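Local coordinates for protein lytic polysaccharide monooxygenase (Neurospora crassa, PDB 4QI8) that probably cleaves cellulose chains by copper-dependent oxidation as a lytic polysaccharide monooxygenase of family AA9, at residues T3-V7 against W17-R21; P173-V179 against P209-T213. All blocks are in the same frame, centred on the assembly; numbering follows the deposited sequence.

Contact 1 of 2, residues T3-V7 against W17-R21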
loop_
_atom_site.group_PDB
_atom_site.type_symbol
_atom_site.label_atom_id
_atom_site.label_comp_id
_atom_site.label_asym_id
_atom_site.label_seq_id
_atom_site.Cartn_x
_atom_site.Cartn_y
_atom_site.Cartn_z
ATOM N N THR A 3 1.818 -12.233 2.445
ATOM C CA THR A 3 1.008 -11.274 3.162
ATOM C C THR A 3 1.882 -10.097 3.602
ATOM O O THR A 3 3.105 -10.143 3.527
ATOM C CB THR A 3 0.404 -11.913 4.410
ATOM O OG1 THR A 3 1.478 -12.288 5.266
ATOM C CG2 THR A 3 -0.468 -13.134 4.075
ATOM N N PHE A 4 1.217 -9.051 4.077
ATOM C CA PHE A 4 1.860 -7.916 4.736
ATOM C C PHE A 4 1.259 -7.788 6.140
ATOM O O PHE A 4 0.355 -6.989 6.375
ATOM C CB PHE A 4 1.703 -6.640 3.903
ATOM C CG PHE A 4 2.521 -6.658 2.653
ATOM C CD1 PHE A 4 3.861 -6.332 2.697
ATOM C CD2 PHE A 4 1.964 -7.003 1.431
ATOM C CE1 PHE A 4 4.639 -6.374 1.561
ATOM C CE2 PHE A 4 2.756 -7.048 0.289
ATOM C CZ PHE A 4 4.086 -6.721 0.358
ATOM N N PRO A 5 1.728 -8.625 7.080
ATOM C CA PRO A 5 0.971 -8.800 8.325
ATOM C C PRO A 5 1.388 -7.920 9.504
ATOM O O PRO A 5 0.727 -7.955 10.538
ATOM C CB PRO A 5 1.239 -10.265 8.658
ATOM C CG PRO A 5 2.670 -10.457 8.197
ATOM C CD PRO A 5 2.782 -9.648 6.928
ATOM N N LYS A 6 2.466 -7.157 9.361
ATOM C CA LYS A 6 3.074 -6.446 10.480
ATOM C C LYS A 6 3.523 -5.068 10.092
ATOM O O LYS A 6 3.992 -4.858 8.983
ATOM C CB LYS A 6 4.361 -7.150 10.932
ATOM C CG LYS A 6 4.204 -8.488 11.572
ATOM C CD LYS A 6 5.555 -8.887 12.147
ATOM C CE LYS A 6 5.672 -10.357 12.548
ATOM N NZ LYS A 6 4.998 -10.748 13.819
ATOM N N VAL A 7 3.426 -4.146 11.047
ATOM C CA VAL A 7 4.121 -2.880 10.960
ATOM C C VAL A 7 4.745 -2.597 12.319
ATOM O O VAL A 7 4.217 -3.016 13.350
ATOM C CB VAL A 7 3.178 -1.749 10.504
ATOM C CG1 VAL A 7 2.089 -1.505 11.526
ATOM C CG2 VAL A 7 3.952 -0.478 10.235
ATOM N N TRP A 17 -0.917 -9.224 12.419
ATOM C CA TRP A 17 -2.272 -8.665 12.443
ATOM C C TRP A 17 -2.597 -7.943 13.750
ATOM O O TRP A 17 -3.765 -7.734 14.083
ATOM C CB TRP A 17 -3.318 -9.735 12.123
ATOM C CG TRP A 17 -2.943 -10.599 10.956
ATOM C CD1 TRP A 17 -2.709 -11.935 10.990
ATOM C CD2 TRP A 17 -2.750 -10.194 9.586
ATOM N NE1 TRP A 17 -2.398 -12.395 9.741
ATOM C CE2 TRP A 17 -2.411 -11.348 8.858
ATOM C CE3 TRP A 17 -2.848 -8.975 8.903
ATOM C CZ2 TRP A 17 -2.156 -11.324 7.485
ATOM C CZ3 TRP A 17 -2.602 -8.958 7.529
ATOM C CH2 TRP A 17 -2.260 -10.121 6.840
ATOM N N GLN A 18 -1.571 -7.488 14.459
ATOM C CA GLN A 18 -1.805 -6.715 15.674
ATOM C C GLN A 18 -2.227 -5.293 15.328
ATOM O O GLN A 18 -3.252 -4.819 15.806
ATOM C CB GLN A 18 -0.576 -6.691 16.575
ATOM C CG GLN A 18 -0.815 -5.888 17.840
ATOM C CD GLN A 18 0.374 -5.872 18.752
ATOM O OE1 GLN A 18 1.466 -6.288 18.371
ATOM N NE2 GLN A 18 0.172 -5.395 19.970
ATOM N N TYR A 19 -1.437 -4.622 14.492
ATOM C CA TYR A 19 -1.728 -3.262 14.041
ATOM C C TYR A 19 -2.212 -3.234 12.594
ATOM O O TYR A 19 -2.491 -2.172 12.060
ATOM C CB TYR A 19 -0.474 -2.396 14.174
ATOM C CG TYR A 19 0.008 -2.266 15.591
ATOM C CD1 TYR A 19 -0.653 -1.459 16.488
ATOM C CD2 TYR A 19 1.122 -2.948 16.040
ATOM C CE1 TYR A 19 -0.226 -1.328 17.794
ATOM C CE2 TYR A 19 1.554 -2.819 17.354
ATOM C CZ TYR A 19 0.877 -2.009 18.215
ATOM O OH TYR A 19 1.322 -1.892 19.510
ATOM N N VAL A 20 -2.283 -4.404 11.963
ATOM C CA VAL A 20 -2.704 -4.528 10.579
ATOM C C VAL A 20 -4.032 -5.267 10.546
ATOM O O VAL A 20 -4.169 -6.335 11.145
ATOM C CB VAL A 20 -1.635 -5.275 9.756
ATOM C CG1 VAL A 20 -2.101 -5.471 8.320
ATOM C CG2 VAL A 20 -0.303 -4.529 9.805
ATOM N N ARG A 21 -5.025 -4.673 9.892
ATOM C CA ARG A 21 -6.316 -5.319 9.706
ATOM C C ARG A 21 -6.111 -6.660 9.027
ATOM O O ARG A 21 -5.403 -6.741 8.028
ATOM C CB ARG A 21 -7.214 -4.411 8.873
ATOM C CG ARG A 21 -7.560 -3.129 9.605
ATOM C CD ARG A 21 -8.565 -2.271 8.863
ATOM N NE ARG A 21 -8.974 -1.139 9.687
ATOM C CZ ARG A 21 -9.730 -0.129 9.275
ATOM N NH1 ARG A 21 -10.172 -0.076 8.019
ATOM N NH2 ARG A 21 -10.048 0.834 10.131
#
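The indole of W17 lies flat over P5, whose CA sits 3.7 Å from the centroid of the six-membered ring and 14° off its normal, a CH-pi contact over the face; P5 CB also lies 3.7 Å from W17 CZ2. The CA-to-CB bond of W17 points away from 3-7, yet the indole folds back to T3 (T3 CB to W17 CH2 4.0 Å). The one backbone hydrogen bond between the segments runs from W17 N to P5 O, 2.8 Å and nearly linear. V20 fills in, its CG1 3.5 Å from F4 O and its CG2 4.2 Å from V7 CG1, while V7 CG1 also meets Y19 CB at 3.8 Å. It is an example of an edge strand covered by its own following loop. F4, whose CA-to-CB bond points away from 17-21, packs on Y157 of the copper site. The backbone of K6 pairs with G65 of strand 61-67, while Y19 and R21 pair with Q162 and C160 of strand 155-166, so the contact bridges the two sheets of the sandwich.

Contact 2 of 2, residues P173-V179 against P209-T213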
loop_
_atom_site.group_PDB
_atom_site.type_symbol
_atom_site.label_atom_id
_atom_site.label_comp_id
_atom_site.label_asym_id
_atom_site.label_seq_id
_atom_site.Cartn_x
_atom_site.Cartn_y
_atom_site.Cartn_z
ATOM N N PRO A 173 -2.771 17.275 1.591
ATOM C CA PRO A 173 -2.576 16.896 0.192
ATOM C C PRO A 173 -3.730 17.372 -0.677
ATOM O O PRO A 173 -4.890 17.265 -0.278
ATOM C CB PRO A 173 -2.537 15.373 0.255
ATOM C CG PRO A 173 -2.035 15.083 1.626
ATOM C CD PRO A 173 -2.671 16.112 2.490
ATOM N N GLY A 174 -3.409 17.913 -1.847
ATOM C CA GLY A 174 -4.426 18.434 -2.745
ATOM C C GLY A 174 -5.400 17.392 -3.276
ATOM O O GLY A 174 -5.150 16.185 -3.221
ATOM N N ALA A 175 -6.525 17.870 -3.805
ATOM C CA ALA A 175 -7.552 16.992 -4.358
ATOM C C ALA A 175 -6.964 16.071 -5.420
ATOM O O ALA A 175 -7.361 14.905 -5.533
ATOM C CB ALA A 175 -8.698 17.810 -4.944
ATOM N N ASN A 176 -6.001 16.584 -6.180
ATOM C CA ASN A 176 -5.384 15.788 -7.244
ATOM C C ASN A 176 -4.558 14.629 -6.695
ATOM O O ASN A 176 -4.249 13.683 -7.432
ATOM C CB ASN A 176 -4.518 16.628 -8.198
ATOM C CG ASN A 176 -4.090 17.955 -7.603
ATOM O OD1 ASN A 176 -3.310 18.005 -6.652
ATOM N ND2 ASN A 176 -4.596 19.043 -8.172
ATOM N N TYR A 177 -4.200 14.700 -5.414
ATOM C CA TYR A 177 -3.441 13.618 -4.802
ATOM C C TYR A 177 -4.329 12.517 -4.260
ATOM O O TYR A 177 -3.887 11.382 -4.150
ATOM C CB TYR A 177 -2.536 14.157 -3.687
ATOM C CG TYR A 177 -1.396 15.001 -4.220
ATOM C CD1 TYR A 177 -0.222 14.411 -4.658
ATOM C CD2 TYR A 177 -1.512 16.377 -4.317
ATOM C CE1 TYR A 177 0.821 15.177 -5.176
ATOM C CE2 TYR A 177 -0.479 17.147 -4.823
ATOM C CZ TYR A 177 0.676 16.544 -5.263
ATOM O OH TYR A 177 1.695 17.330 -5.769
ATOM N N LYS A 178 -5.561 12.851 -3.897
ATOM C CA LYS A 178 -6.415 11.897 -3.200
ATOM C C LYS A 178 -7.299 11.093 -4.130
ATOM O O LYS A 178 -7.958 11.652 -5.021
ATOM C CB LYS A 178 -7.286 12.594 -2.168
ATOM C CG LYS A 178 -6.505 13.101 -0.981
ATOM C CD LYS A 178 -7.432 13.613 0.087
ATOM C CE LYS A 178 -6.865 14.834 0.764
ATOM N NZ LYS A 178 -7.879 15.453 1.650
ATOM N N VAL A 179 -7.334 9.786 -3.885
ATOM C CA VAL A 179 -8.085 8.854 -4.701
ATOM C C VAL A 179 -8.862 7.879 -3.821
ATOM O O VAL A 179 -8.671 7.818 -2.608
ATOM C CB VAL A 179 -7.157 8.075 -5.660
ATOM C CG1 VAL A 179 -6.442 9.062 -6.590
ATOM C CG2 VAL A 179 -6.162 7.202 -4.904
ATOM N N PRO A 209 -2.226 8.001 -8.292
ATOM C CA PRO A 209 -1.874 9.418 -8.317
ATOM C C PRO A 209 -0.396 9.644 -8.103
ATOM O O PRO A 209 0.360 8.722 -7.807
ATOM C CB PRO A 209 -2.690 9.986 -7.159
ATOM C CG PRO A 209 -2.788 8.838 -6.191
ATOM C CD PRO A 209 -2.955 7.630 -7.063
ATOM N N SER A 210 -0.002 10.892 -8.268
ATOM C CA SER A 210 1.359 11.310 -7.989
ATOM C C SER A 210 1.720 11.099 -6.523
ATOM O O SER A 210 0.857 11.131 -5.664
ATOM C CB SER A 210 1.502 12.790 -8.330
ATOM O OG SER A 210 1.140 13.045 -9.679
ATOM N N VAL A 211 3.007 10.905 -6.243
ATOM C CA VAL A 211 3.493 10.803 -4.870
ATOM C C VAL A 211 3.457 12.175 -4.215
ATOM O O VAL A 211 4.012 13.148 -4.713
ATOM C CB VAL A 211 4.926 10.224 -4.807
ATOM C CG1 VAL A 211 5.457 10.210 -3.371
ATOM C CG2 VAL A 211 4.962 8.809 -5.399
ATOM N N PHE A 212 2.803 12.235 -3.070
ATOM C CA PHE A 212 2.765 13.441 -2.277
ATOM C C PHE A 212 4.033 13.563 -1.448
ATOM O O PHE A 212 4.413 12.623 -0.757
ATOM C CB PHE A 212 1.557 13.411 -1.348
ATOM C CG PHE A 212 1.584 14.505 -0.340
ATOM C CD1 PHE A 212 1.119 15.763 -0.657
ATOM C CD2 PHE A 212 2.136 14.298 0.917
ATOM C CE1 PHE A 212 1.183 16.793 0.264
ATOM C CE2 PHE A 212 2.200 15.320 1.840
ATOM C CZ PHE A 212 1.719 16.563 1.518
ATOM N N THR A 213 4.675 14.728 -1.527
ATOM C CA THR A 213 5.793 15.081 -0.656
ATOM C C THR A 213 5.562 16.467 -0.079
ATOM O O THR A 213 4.780 17.260 -0.608
ATOM C CB THR A 213 7.141 15.087 -1.401
ATOM O OG1 THR A 213 7.148 16.114 -2.407
ATOM C CG2 THR A 213 7.401 13.731 -2.028
HETATM O O HOH W 1 -2.088 12.954 -8.778
HETATM O O HOH W 2 -1.232 11.008 -3.867
HETATM O O HOH W 3 4.131 15.641 -6.273
#
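Residues 175-177 adopt helical backbone angles and form a turn, Y177 N bonding to G174 O at 2.8 Å, before the chain extends at about 178-179 into a short, weakly bonded strand at the edge of the larger sheet of the AA9 beta-sandwich; 209-213 runs past as an irregular C-terminal segment. Direct backbone pairing is replaced by water: one water accepts from S210 N (3.0 Å) and donates to N176 O (2.6 Å), and a second donates to both Y177 O (2.7 Å) and S210 O (2.8 Å). P209 CG packs against V179 CG1 at 3.7 Å. The rings of Y177 and F212 form a T-shaped pair, the edge of F212 toward the face of Y177, with centroids 5.7 Å apart and planes at 87°. P173 lies over a face of F212 in a CH-pi contact, its CG 3.9 Å from the ring centroid, so F212 meets P173 with a face and Y177 with an edge. A third water lies 3.0 Å from Y177 OH and donates to V211 O at 2.9 Å.

Local and distant closures can serve one fold, and this chain has both. From the N terminus, contact 1 comes first: strand 3-8 turns into a loop that returns within ten residues to cover it, a short closure early in the sequence. The chain then passes through the strands up to 155-166 before contact 2 opens at 173-179 and closes, 30 residues on, at the C-terminal tail. The two are in series, neither nested nor crossed. The centres of contact 1 and contact 2 are about 25 Å apart. Contact 1 ties the edge strand 3-8 of the smaller sheet to a loop bonded to strand 155-166 of the larger, whereas contact 2 joins the tail to the larger sheet's 178-179 edge, away from the copper site.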